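Local structure of uncharacterized protein (Bacillus thuringiensis serovar kurstaki, 4XE7) at residues Glu222-Glu227 against Lys366-Gly371; Gly229-Ile234 against Asn244-Asp249; Leu207-Asp212 against Ile391-Ile396; Ser354-Trp359 against Arg382-Gln387. The protein is a bacterial actin-like ParM protein, captured without nucleotide, that probably polymerises into filaments which move plasmid DNA apart. One frame throughout, in Å; residues are numbered along the deposited sequence.

All four contacts belong to one side of the chain and gather round the mixed sheet that holds strands 232-237, 242-248, 366-370 and 390-391. Contact 2 lies within the sheet, is buried, and is the one built on backbone hydrogen bonds. Contacts 1 and 3 share a face of the sheet, their centres about 7 Å apart. Contact 1 is partly buried and ends in charged groups near the surface. Contact 3 is buried and mixes apolar packing with an amide and a water. Contact 4 sets helix 337-362 against the turn before strand 390-391. It is partly buried and is made of van der Waals contacts among leucine, methionine, tryptophan and a glutamine chain.

Contact 1: residues Glu222-Glu227 against Lys366-Gly371; sequences EGMDAE and KNIVVG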
loop_
_atom_site.group_PDB
_atom_site.type_symbol
_atom_site.label_atom_id
_atom_site.label_comp_id
_atom_site.label_asym_id
_atom_site.label_seq_id
_atom_site.Cartn_x
_atom_site.Cartn_y
_atom_site.Cartn_z
ATOM N N GLU A 222 16.329 12.390 4.783
ATOM C CA GLU A 222 16.794 12.853 6.082
ATOM C C GLU A 222 15.829 12.373 7.152
ATOM O O GLU A 222 14.614 12.472 6.986
ATOM C CB GLU A 222 16.927 14.376 6.110
ATOM C CG GLU A 222 18.277 14.844 6.619
ATOM C CD GLU A 222 19.419 14.384 5.729
ATOM O OE1 GLU A 222 19.682 15.053 4.706
ATOM O OE2 GLU A 222 20.040 13.344 6.042
ATOM N N GLY A 223 16.369 11.825 8.234
ATOM C CA GLY A 223 15.534 11.322 9.307
ATOM C C GLY A 223 16.191 10.240 10.138
ATOM O O GLY A 223 16.185 10.303 11.364
ATOM N N MET A 224 16.759 9.241 9.475
ATOM C CA MET A 224 17.394 8.150 10.197
ATOM C C MET A 224 18.858 8.002 9.824
ATOM O O MET A 224 19.201 7.874 8.644
ATOM C CB MET A 224 16.657 6.836 9.936
ATOM C CG MET A 224 17.102 5.693 10.835
ATOM S SD MET A 224 16.042 4.242 10.680
ATOM C CE MET A 224 17.014 3.201 9.593
ATOM N N ASP A 225 19.717 8.012 10.839
ATOM C CA ASP A 225 21.147 7.817 10.634
ATOM C C ASP A 225 21.511 6.366 10.923
ATOM O O ASP A 225 21.738 5.985 12.075
ATOM C CB ASP A 225 21.957 8.766 11.514
ATOM C CG ASP A 225 21.756 10.222 11.137
ATOM O OD1 ASP A 225 21.733 11.075 12.050
ATOM O OD2 ASP A 225 21.613 10.510 9.928
ATOM N N ALA A 226 21.564 5.568 9.860
ATOM C CA ALA A 226 21.680 4.121 9.967
ATOM C C ALA A 226 23.115 3.650 10.126
ATOM O O ALA A 226 23.997 4.048 9.366
ATOM C CB ALA A 226 21.057 3.455 8.744
ATOM N N GLU A 227 23.339 2.803 11.124
ATOM C CA GLU A 227 24.591 2.060 11.232
ATOM C C GLU A 227 24.298 0.602 10.913
ATOM O O GLU A 227 23.266 0.063 11.321
ATOM C CB GLU A 227 25.215 2.192 12.621
ATOM C CG GLU A 227 25.962 3.499 12.861
ATOM C CD GLU A 227 25.040 4.702 12.934
ATOM O OE1 GLU A 227 24.053 4.655 13.700
ATOM O OE2 GLU A 227 25.304 5.694 12.223
ATOM N N LYS A 366 16.976 1.404 16.842
ATOM C CA LYS A 366 16.081 2.368 16.235
ATOM C C LYS A 366 14.633 1.964 16.523
ATOM O O LYS A 366 14.263 0.800 16.374
ATOM C CB LYS A 366 16.328 2.454 14.725
ATOM C CG LYS A 366 17.713 2.969 14.350
ATOM C CD LYS A 366 17.806 4.476 14.569
ATOM C CE LYS A 366 19.015 5.087 13.855
ATOM N NZ LYS A 366 20.281 4.504 14.326
ATOM N N ASN A 367 13.816 2.910 16.940
ATOM C CA ASN A 367 12.398 2.616 17.103
ATOM C C ASN A 367 11.583 3.366 16.043
ATOM O O ASN A 367 11.483 4.590 16.076
ATOM C CB ASN A 367 11.949 2.960 18.530
ATOM C CG ASN A 367 10.649 2.265 18.923
ATOM O OD1 ASN A 367 10.194 1.339 18.241
ATOM N ND2 ASN A 367 10.033 2.724 20.012
ATOM N N ILE A 368 11.020 2.619 15.091
ATOM C CA ILE A 368 10.393 3.210 13.911
ATOM C C ILE A 368 8.871 3.059 13.905
ATOM O O ILE A 368 8.365 2.002 14.264
ATOM C CB ILE A 368 10.969 2.569 12.623
ATOM C CG1 ILE A 368 12.497 2.588 12.673
ATOM C CG2 ILE A 368 10.437 3.293 11.384
ATOM C CD1 ILE A 368 13.189 1.892 11.498
ATOM N N VAL A 369 8.145 4.112 13.500
ATOM C CA VAL A 369 6.703 4.010 13.318
ATOM C C VAL A 369 6.348 4.164 11.847
ATOM O O VAL A 369 6.958 4.954 11.128
ATOM C CB VAL A 369 5.920 5.050 14.153
ATOM C CG1 VAL A 369 6.082 4.762 15.630
ATOM C CG2 VAL A 369 6.353 6.500 13.815
ATOM N N VAL A 370 5.385 3.367 11.395
ATOM C CA VAL A 370 4.868 3.452 10.032
ATOM C C VAL A 370 3.393 3.192 10.122
ATOM O O VAL A 370 2.916 2.777 11.178
ATOM C CB VAL A 370 5.524 2.428 9.060
ATOM C CG1 VAL A 370 7.011 2.644 8.989
ATOM C CG2 VAL A 370 5.215 1.014 9.492
ATOM N N GLY A 371 2.668 3.429 9.028
ATOM C CA GLY A 371 1.257 3.093 8.971
ATOM C C GLY A 371 0.402 4.342 9.041
ATOM O O GLY A 371 0.899 5.394 9.414
#
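Lys366 NZ reaches the backbone of the 222-227 loop and donates a hydrogen bond to Asp225 O at 3.1 Å. The ammonium nitrogen comes from above the carbonyl plane, 41° out of it. The stronger of its two salt bridges goes to Glu230 OE1, at the entry to strand 232-237. The other is long, Glu227 OE1 to Lys366 NZ at 3.8 Å, the two side chains crossing at about a right angle. The lysine chain bends at chi2 and again at chi4. The second bend (chi4 -60°) sets NZ beside the carbonyl.

Below the charged end, the lysine methylenes lie on Met224. Chi1 of -170° sets Met224 CG anti to the backbone N, where it meets Lys366 CE at 3.6 Å. Further along, Met224 SD meets Ile368 CD1 at 3.8 Å, and these two side chains cross at about a right angle. Met224 also packs on Leu210 of helix 205-210 and on Ile391.

The loop lies over one face of the sheet at strand 366-370, within the actin-like fold. Its buried methionine supplies the apolar anchor. The carboxylates of Glu227 and Glu230 would favour a charged lysine, which also ties down the loop carbonyl.

Contact 2: residues Gly229-Ile234 against Asn244-Asp249; sequences GESYAI and NAFFED
In Phe246, chi1 of 179° puts CG anti to the backbone N, beside its own carbonyl carbon, and CE1 of the ring reaches CB of Ser231, just before strand 232-237. Phe247 leaves the other face of the sheet; its CG is anti to the carbonyl carbon (chi1 -60°), and its ring lies beside Ile234. The two strands form an antiparallel beta hairpin, 232-237 with 242-248, in the mixed sheet.

Tyr232 and Phe247 are a hydrogen-bonded pair. Tyr232 N donates to Phe247 O at 3.0 Å, and Phe247 N to Tyr232 O at 2.8 Å. The second bond is nearly straight, 174° at the hydrogen. Ile234 and Ala245 form the next such pair, also with two bonds. Between them, Ala233 and Phe246 are a non-hydrogen-bonded pair, and Ala233 CA makes a CA-H...O contact with Ala245 O.

Ile234 CD1 approaches Phe247 CE2 obliquely at 3.7 Å, on the face that also carries Tyr232 and Ala245. On the other face, Ser231 CB meets Phe246 CE1 at 3.6 Å, and Phe358 of helix 337-362 packs on Ala233 and Phe246. Past the last backbone pair, one water bridges the loop ends of the two segments: it donates to Gly229 O at 2.9 Å and accepts from Asp249 N at 3.0 Å.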
loop_
_atom_site.group_PDB
_atom_site.type_symbol
_atom_site.label_atom_id
_atom_site.label_comp_id
_atom_site.label_asym_id
_atom_site.label_seq_id
_atom_site.Cartn_x
_atom_site.Cartn_y
_atom_site.Cartn_z
ATOM N N GLY A 229 24.023 -3.307 10.910
ATOM C CA GLY A 229 23.923 -4.360 11.907
ATOM C C GLY A 229 23.137 -3.982 13.147
ATOM O O GLY A 229 23.031 -4.769 14.098
ATOM N N GLU A 230 22.588 -2.773 13.146
ATOM C CA GLU A 230 21.772 -2.319 14.267
ATOM C C GLU A 230 20.394 -2.984 14.219
ATOM O O GLU A 230 19.937 -3.424 13.166
ATOM C CB GLU A 230 21.631 -0.795 14.261
ATOM C CG GLU A 230 20.746 -0.266 13.147
ATOM C CD GLU A 230 20.772 1.249 13.042
ATOM O OE1 GLU A 230 21.141 1.911 14.035
ATOM O OE2 GLU A 230 20.425 1.776 11.960
ATOM N N SER A 231 19.746 -3.063 15.374
ATOM C CA SER A 231 18.419 -3.641 15.445
ATOM C C SER A 231 17.345 -2.568 15.242
ATOM O O SER A 231 17.533 -1.399 15.585
ATOM C CB SER A 231 18.228 -4.355 16.779
ATOM O OG SER A 231 18.341 -3.448 17.858
ATOM N N TYR A 232 16.228 -2.988 14.664
ATOM C CA TYR A 232 15.131 -2.108 14.329
ATOM C C TYR A 232 13.836 -2.612 14.946
ATOM O O TYR A 232 13.465 -3.770 14.758
ATOM C CB TYR A 232 14.940 -2.035 12.807
ATOM C CG TYR A 232 16.169 -1.704 11.998
ATOM C CD1 TYR A 232 16.603 -0.384 11.870
ATOM C CD2 TYR A 232 16.875 -2.697 11.326
ATOM C CE1 TYR A 232 17.717 -0.063 11.114
ATOM C CE2 TYR A 232 17.992 -2.386 10.564
ATOM C CZ TYR A 232 18.411 -1.064 10.462
ATOM O OH TYR A 232 19.522 -0.735 9.714
ATOM N N ALA A 233 13.118 -1.748 15.644
ATOM C CA ALA A 233 11.728 -2.048 15.900
ATOM C C ALA A 233 10.917 -1.316 14.836
ATOM O O ALA A 233 11.099 -0.117 14.620
ATOM C CB ALA A 233 11.309 -1.631 17.318
ATOM N N ILE A 234 10.059 -2.044 14.135
ATOM C CA ILE A 234 9.136 -1.394 13.219
ATOM C C ILE A 234 7.712 -1.586 13.705
ATOM O O ILE A 234 7.179 -2.698 13.743
ATOM C CB ILE A 234 9.276 -1.914 11.778
ATOM C CG1 ILE A 234 10.737 -1.775 11.315
ATOM C CG2 ILE A 234 8.369 -1.111 10.857
ATOM C CD1 ILE A 234 11.021 -2.318 9.920
ATOM N N ASN A 244 3.814 -4.684 16.337
ATOM C CA ASN A 244 5.133 -4.317 16.859
ATOM C C ASN A 244 6.161 -5.375 16.477
ATOM O O ASN A 244 6.250 -6.410 17.118
ATOM C CB ASN A 244 5.086 -4.136 18.374
ATOM C CG ASN A 244 3.943 -3.240 18.812
ATOM O OD1 ASN A 244 2.899 -3.710 19.277
ATOM N ND2 ASN A 244 4.121 -1.939 18.627
ATOM N N ALA A 245 6.908 -5.110 15.409
ATOM C CA ALA A 245 7.888 -6.061 14.892
ATOM C C ALA A 245 9.293 -5.693 15.342
ATOM O O ALA A 245 9.662 -4.518 15.338
ATOM C CB ALA A 245 7.821 -6.122 13.352
ATOM N N PHE A 246 10.078 -6.695 15.734
ATOM C CA PHE A 246 11.466 -6.445 16.106
ATOM C C PHE A 246 12.407 -7.274 15.250
ATOM O O PHE A 246 12.282 -8.498 15.162
ATOM C CB PHE A 246 11.682 -6.727 17.582
ATOM C CG PHE A 246 13.098 -6.527 18.044
ATOM C CD1 PHE A 246 13.784 -5.358 17.753
ATOM C CD2 PHE A 246 13.728 -7.498 18.806
ATOM C CE1 PHE A 246 15.071 -5.171 18.199
ATOM C CE2 PHE A 246 15.025 -7.319 19.259
ATOM C CZ PHE A 246 15.695 -6.146 18.952
ATOM N N PHE A 247 13.339 -6.592 14.601
ATOM C CA PHE A 247 14.299 -7.246 13.712
ATOM C C PHE A 247 15.715 -7.124 14.262
ATOM O O PHE A 247 16.192 -6.021 14.552
ATOM C CB PHE A 247 14.238 -6.639 12.309
ATOM C CG PHE A 247 12.898 -6.762 11.640
ATOM C CD1 PHE A 247 12.579 -7.892 10.893
ATOM C CD2 PHE A 247 11.963 -5.738 11.732
ATOM C CE1 PHE A 247 11.341 -7.999 10.263
ATOM C CE2 PHE A 247 10.725 -5.841 11.109
ATOM C CZ PHE A 247 10.413 -6.970 10.369
ATOM N N GLU A 248 16.382 -8.264 14.397
ATOM C CA GLU A 248 17.726 -8.338 14.944
ATOM C C GLU A 248 18.563 -9.165 13.991
ATOM O O GLU A 248 18.157 -10.264 13.615
ATOM C CB GLU A 248 17.700 -8.970 16.339
ATOM C CG GLU A 248 18.699 -8.411 17.333
ATOM C CD GLU A 248 18.457 -8.922 18.754
ATOM O OE1 GLU A 248 17.507 -9.716 18.966
ATOM O OE2 GLU A 248 19.214 -8.520 19.663
ATOM N N ASP A 249 19.712 -8.630 13.586
ATOM C CA ASP A 249 20.599 -9.334 12.673
ATOM C C ASP A 249 19.861 -9.755 11.403
ATOM O O ASP A 249 20.062 -10.857 10.892
ATOM C CB ASP A 249 21.211 -10.558 13.366
ATOM C CG ASP A 249 22.102 -10.180 14.536
ATOM O OD1 ASP A 249 23.000 -9.331 14.344
ATOM O OD2 ASP A 249 21.892 -10.714 15.648
HETATM O O HOH W 1 20.518 -6.012 14.757
#

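Contact 3: residues Leu207-Asp212 against Ile391-Ile396; sequences LAILFD and ILPKNI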
loop_
_atom_site.group_PDB
_atom_site.type_symbol
_atom_site.label_atom_id
_atom_site.label_comp_id
_atom_site.label_asym_id
_atom_site.label_seq_id
_atom_site.Cartn_x
_atom_site.Cartn_y
_atom_site.Cartn_z
ATOM N N LEU A 207 15.016 0.135 3.805
ATOM C CA LEU A 207 15.486 0.820 2.603
ATOM C C LEU A 207 14.567 1.986 2.208
ATOM O O LEU A 207 15.050 3.053 1.829
ATOM C CB LEU A 207 15.613 -0.162 1.436
ATOM C CG LEU A 207 16.897 -0.977 1.439
ATOM C CD1 LEU A 207 16.852 -2.072 0.375
ATOM C CD2 LEU A 207 18.076 -0.043 1.225
ATOM N N ALA A 208 13.254 1.780 2.316
ATOM C CA ALA A 208 12.286 2.784 1.864
ATOM C C ALA A 208 12.185 3.935 2.852
ATOM O O ALA A 208 11.689 5.006 2.515
ATOM C CB ALA A 208 10.923 2.168 1.646
ATOM N N ILE A 209 12.651 3.710 4.075
ATOM C CA ILE A 209 12.721 4.793 5.045
ATOM C C ILE A 209 13.986 5.607 4.811
ATOM O O ILE A 209 13.964 6.842 4.876
ATOM C CB ILE A 209 12.653 4.237 6.472
ATOM C CG1 ILE A 209 11.226 3.732 6.722
ATOM C CG2 ILE A 209 13.055 5.295 7.493
ATOM C CD1 ILE A 209 11.114 2.691 7.802
ATOM N N LEU A 210 15.072 4.917 4.483
ATOM C CA LEU A 210 16.365 5.577 4.290
ATOM C C LEU A 210 16.522 6.250 2.931
ATOM O O LEU A 210 17.205 7.263 2.827
ATOM C CB LEU A 210 17.504 4.575 4.460
ATOM C CG LEU A 210 17.773 3.976 5.840
ATOM C CD1 LEU A 210 18.795 2.871 5.671
ATOM C CD2 LEU A 210 18.287 5.036 6.789
ATOM N N PHE A 211 15.926 5.677 1.883
ATOM C CA PHE A 211 16.168 6.191 0.531
ATOM C C PHE A 211 14.892 6.478 -0.246
ATOM O O PHE A 211 13.837 5.883 0.008
ATOM C CB PHE A 211 17.051 5.205 -0.246
ATOM C CG PHE A 211 18.400 4.985 0.386
ATOM C CD1 PHE A 211 19.442 5.867 0.152
ATOM C CD2 PHE A 211 18.622 3.911 1.228
ATOM C CE1 PHE A 211 20.688 5.674 0.739
ATOM C CE2 PHE A 211 19.872 3.714 1.820
ATOM C CZ PHE A 211 20.899 4.598 1.576
ATOM N N ASP A 212 14.994 7.414 -1.183
ATOM C CA ASP A 212 13.912 7.710 -2.124
ATOM C C ASP A 212 14.542 7.754 -3.528
ATOM O O ASP A 212 15.769 7.806 -3.651
ATOM C CB ASP A 212 13.223 9.036 -1.751
ATOM C CG ASP A 212 11.902 9.264 -2.484
ATOM O OD1 ASP A 212 11.436 8.368 -3.213
ATOM O OD2 ASP A 212 11.307 10.356 -2.302
ATOM N N ILE A 391 12.319 7.048 15.141
ATOM C CA ILE A 391 12.217 7.484 13.757
ATOM C C ILE A 391 10.768 7.608 13.305
ATOM O O ILE A 391 10.011 6.634 13.317
ATOM C CB ILE A 391 12.939 6.506 12.806
ATOM C CG1 ILE A 391 14.398 6.315 13.238
ATOM C CG2 ILE A 391 12.842 6.991 11.382
ATOM C CD1 ILE A 391 15.171 7.606 13.352
ATOM N N LEU A 392 10.383 8.816 12.926
ATOM C CA LEU A 392 9.108 9.048 12.266
ATOM C C LEU A 392 9.494 9.452 10.853
ATOM O O LEU A 392 9.941 10.571 10.646
ATOM C CB LEU A 392 8.298 10.135 12.979
ATOM C CG LEU A 392 6.779 10.182 12.823
ATOM C CD1 LEU A 392 6.179 11.217 13.773
ATOM C CD2 LEU A 392 6.397 10.487 11.385
ATOM N N PRO A 393 9.370 8.524 9.890
ATOM C CA PRO A 393 9.912 8.718 8.534
ATOM C C PRO A 393 9.326 9.948 7.852
ATOM O O PRO A 393 8.110 10.173 7.942
ATOM C CB PRO A 393 9.497 7.428 7.778
ATOM C CG PRO A 393 9.168 6.417 8.860
ATOM C CD PRO A 393 8.650 7.249 10.033
ATOM N N LYS A 394 10.176 10.731 7.189
ATOM C CA LYS A 394 9.732 11.946 6.505
ATOM C C LYS A 394 8.660 11.639 5.465
ATOM O O LYS A 394 7.702 12.398 5.311
ATOM C CB LYS A 394 10.917 12.654 5.847
ATOM C CG LYS A 394 11.711 13.535 6.789
ATOM C CD LYS A 394 11.548 15.004 6.439
ATOM C CE LYS A 394 12.413 15.890 7.325
ATOM N NZ LYS A 394 11.634 17.020 7.909
ATOM N N ASN A 395 8.830 10.513 4.780
ATOM C CA ASN A 395 7.919 10.039 3.734
ATOM C C ASN A 395 6.850 9.056 4.235
ATOM O O ASN A 395 6.392 8.170 3.492
ATOM C CB ASN A 395 8.739 9.376 2.640
ATOM C CG ASN A 395 9.784 8.450 3.211
ATOM O OD1 ASN A 395 9.733 8.123 4.395
ATOM N ND2 ASN A 395 10.746 8.036 2.390
ATOM N N ILE A 396 6.460 9.225 5.496
ATOM C CA ILE A 396 5.422 8.417 6.147
ATOM C C ILE A 396 4.153 8.300 5.300
ATOM O O ILE A 396 3.434 7.301 5.366
ATOM C CB ILE A 396 5.073 9.022 7.536
ATOM C CG1 ILE A 396 4.080 8.155 8.295
ATOM C CG2 ILE A 396 4.520 10.452 7.375
ATOM C CD1 ILE A 396 4.651 6.848 8.772
HETATM O O HOH W 2 12.059 8.364 5.735
#
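Ile209 and Asn395 carry a buried packing contact, with a polar side, between the end of helix 205-210 and the loop that leaves strand 390-391. It joins a helix to the edge of the mixed sheet in the actin-like fold. The loop makes a type I beta turn from Pro393 to Ile396, closed by Ile396 N to Pro393 O.

The apolar half centres on Ile209. Its CG1 meets Pro393 CG at 4.0 Å, the two side chains meeting at a slant. Its other branch, CG2, lies 4.2 Å from Ile391 CG2 and as far from Pro393 CB. Ile368 of the neighbouring strand and Phe402 of helix 402-418 also pack on Ile209.

The polar half belongs to Asn395. Its CG lies between the backbone N and the carbonyl carbon (chi1 45°), and the amide faces the last turn of the helix. ND2 gives a weak hydrogen bond to Ala208 O, 3.2 Å long and bent to 129° at the hydrogen. The amide oxygen works through a water, which donates to Asn395 OD1 at 2.7 Å and to Ile209 O at 2.6 Å. Phe211 is the first residue to leave helical angles, and the chain continues there into strand 211-214.

One amide thus serves two successive carbonyls near the helix end, one directly and one through water. The direct bond is weak, so apolar packing and the water bridge probably contribute much of the hold.

Contact 4: residues Ser354-Trp359 against Arg382-Gln387; sequences SLMKFW and RDLKEQ
Trp359 turns the edge of its indole ring to Gln387. Gln387 CB lies near the ring plane, 3.5 Å from CZ3 and 3.6 Å from CH2, while Gln387 CG is 4.1 Å from CZ3. The indole and the glutamine amide are nearly perpendicular, their planes 89° apart. CB and CG of Gln387 do the touching, with the amide further along the glutamine chain. NE1 of the indole is hydrogen-bonded to Ala364 O, just beyond the end of helix 337-362.

Met356, three residues and nearly one helical turn before Trp359, reaches the same glutamine. Its CE lies 4.2 Å from Gln387 CD, and its SD is 4.5 Å from Leu384 CD2. Leu355 completes the apolar row, with CD1 4.2 Å from Leu384 CD1. Leu384 itself points at the helix and also packs on Phe390.

The 382-387 segment has helical backbone angles through Glu386 without regular helical bonding; Gln387 N bonds back three residues to Leu384 O. It leads on to strand 390-391. On the helix side, Leu355 also touches Val369 and Trp359 touches Asn367, so the same helix surface covers the sheet of the actin-like fold.

Across the two segments the chemistry is dispersive: leucine methyls, the methionine thioether end, the indole edge and the glutamine chain meet at van der Waals distances, with the indole N-H engaged elsewhere. Such a contact depends on shape more than on directed bonds.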
loop_
_atom_site.group_PDB
_atom_site.type_symbol
_atom_site.label_atom_id
_atom_site.label_comp_id
_atom_site.label_asym_id
_atom_site.label_seq_id
_atom_site.Cartn_x
_atom_site.Cartn_y
_atom_site.Cartn_z
ATOM N N SER A 354 2.610 2.445 24.585
ATOM C CA SER A 354 2.861 1.169 23.915
ATOM C C SER A 354 4.260 1.091 23.277
ATOM O O SER A 354 4.993 0.093 23.430
ATOM C CB SER A 354 1.784 0.947 22.839
ATOM O OG SER A 354 2.150 -0.106 21.965
ATOM N N LEU A 355 4.605 2.147 22.541
ATOM C CA LEU A 355 5.871 2.228 21.819
ATOM C C LEU A 355 7.075 2.316 22.748
ATOM O O LEU A 355 8.148 1.759 22.457
ATOM C CB LEU A 355 5.871 3.442 20.886
ATOM C CG LEU A 355 4.814 3.400 19.786
ATOM C CD1 LEU A 355 4.693 4.741 19.116
ATOM C CD2 LEU A 355 5.190 2.340 18.773
ATOM N N MET A 356 6.919 3.040 23.850
ATOM C CA MET A 356 8.031 3.152 24.810
ATOM C C MET A 356 8.253 1.803 25.493
ATOM O O MET A 356 9.381 1.344 25.620
ATOM C CB MET A 356 7.773 4.266 25.837
ATOM C CG MET A 356 7.838 5.679 25.216
ATOM S SD MET A 356 9.490 6.211 24.616
ATOM C CE MET A 356 10.249 6.749 26.147
ATOM N N LYS A 357 7.169 1.134 25.870
ATOM C CA LYS A 357 7.290 -0.191 26.466
ATOM C C LYS A 357 7.970 -1.201 25.502
ATOM O O LYS A 357 8.816 -1.995 25.917
ATOM C CB LYS A 357 5.903 -0.671 26.904
ATOM C CG LYS A 357 5.830 -2.096 27.377
ATOM C CD LYS A 357 4.436 -2.429 27.908
ATOM C CE LYS A 357 4.043 -1.517 29.058
ATOM N NZ LYS A 357 4.561 -2.038 30.356
ATOM N N PHE A 358 7.611 -1.159 24.224
ATOM C CA PHE A 358 8.192 -2.072 23.260
ATOM C C PHE A 358 9.668 -1.762 23.068
ATOM O O PHE A 358 10.460 -2.655 22.829
ATOM C CB PHE A 358 7.481 -2.006 21.905
ATOM C CG PHE A 358 7.838 -3.142 20.979
ATOM C CD1 PHE A 358 7.567 -4.452 21.346
ATOM C CD2 PHE A 358 8.436 -2.908 19.742
ATOM C CE1 PHE A 358 7.872 -5.509 20.497
ATOM C CE2 PHE A 358 8.737 -3.970 18.881
ATOM C CZ PHE A 358 8.459 -5.270 19.268
ATOM N N TRP A 359 10.008 -0.478 23.123
ATOM C CA TRP A 359 11.388 -0.063 22.995
ATOM C C TRP A 359 12.232 -0.672 24.120
ATOM O O TRP A 359 13.320 -1.177 23.861
ATOM C CB TRP A 359 11.477 1.458 23.007
ATOM C CG TRP A 359 12.676 2.050 22.343
ATOM C CD1 TRP A 359 13.809 1.406 21.919
ATOM C CD2 TRP A 359 12.845 3.424 22.004
ATOM N NE1 TRP A 359 14.682 2.310 21.354
ATOM C CE2 TRP A 359 14.110 3.562 21.396
ATOM C CE3 TRP A 359 12.045 4.564 22.164
ATOM C CZ2 TRP A 359 14.593 4.787 20.930
ATOM C CZ3 TRP A 359 12.532 5.792 21.721
ATOM C CH2 TRP A 359 13.792 5.888 21.105
ATOM N N ARG A 382 5.006 13.086 16.778
ATOM C CA ARG A 382 6.250 13.773 16.387
ATOM C C ARG A 382 7.085 14.252 17.583
ATOM O O ARG A 382 8.284 14.437 17.453
ATOM C CB ARG A 382 5.951 14.959 15.468
ATOM C CG ARG A 382 5.219 16.055 16.156
ATOM C CD ARG A 382 4.964 17.185 15.215
ATOM N NE ARG A 382 4.167 18.218 15.857
ATOM C CZ ARG A 382 3.789 19.326 15.243
ATOM N NH1 ARG A 382 4.144 19.514 13.980
ATOM N NH2 ARG A 382 3.071 20.234 15.884
ATOM N N ASP A 383 6.451 14.438 18.741
ATOM C CA ASP A 383 7.171 14.704 19.991
ATOM C C ASP A 383 8.190 13.612 20.343
ATOM O O ASP A 383 9.223 13.892 20.956
ATOM C CB ASP A 383 6.194 14.840 21.169
ATOM C CG ASP A 383 5.403 16.136 21.143
ATOM O OD1 ASP A 383 5.705 17.023 20.314
ATOM O OD2 ASP A 383 4.480 16.265 21.974
ATOM N N LEU A 384 7.904 12.363 19.981
ATOM C CA LEU A 384 8.825 11.275 20.336
ATOM C C LEU A 384 10.137 11.369 19.575
ATOM O O LEU A 384 11.116 10.707 19.927
ATOM C CB LEU A 384 8.190 9.915 20.083
ATOM C CG LEU A 384 6.991 9.634 20.978
ATOM C CD1 LEU A 384 6.321 8.360 20.508
ATOM C CD2 LEU A 384 7.445 9.493 22.409
ATOM N N LYS A 385 10.167 12.188 18.529
ATOM C CA LYS A 385 11.412 12.405 17.791
ATOM C C LYS A 385 12.523 12.958 18.676
ATOM O O LYS A 385 13.693 12.886 18.314
ATOM C CB LYS A 385 11.193 13.353 16.606
ATOM C CG LYS A 385 10.417 12.741 15.457
ATOM C CD LYS A 385 10.868 13.306 14.125
ATOM C CE LYS A 385 10.017 14.465 13.697
ATOM N NZ LYS A 385 10.386 14.884 12.307
ATOM N N GLU A 386 12.160 13.498 19.837
ATOM C CA GLU A 386 13.161 13.966 20.790
ATOM C C GLU A 386 13.929 12.797 21.402
ATOM O O GLU A 386 15.060 12.960 21.847
ATOM C CB GLU A 386 12.518 14.807 21.895
ATOM C CG GLU A 386 12.420 16.278 21.561
ATOM C CD GLU A 386 13.787 16.927 21.366
ATOM O OE1 GLU A 386 14.314 16.897 20.229
ATOM O OE2 GLU A 386 14.334 17.468 22.354
ATOM N N GLN A 387 13.312 11.624 21.430
ATOM C CA GLN A 387 14.008 10.422 21.868
ATOM C C GLN A 387 15.040 10.038 20.812
ATOM O O GLN A 387 14.691 9.889 19.647
ATOM C CB GLN A 387 13.017 9.277 22.083
ATOM C CG GLN A 387 11.832 9.622 22.977
ATOM C CD GLN A 387 12.275 9.992 24.375
ATOM O OE1 GLN A 387 13.288 9.487 24.866
ATOM N NE2 GLN A 387 11.532 10.888 25.021
#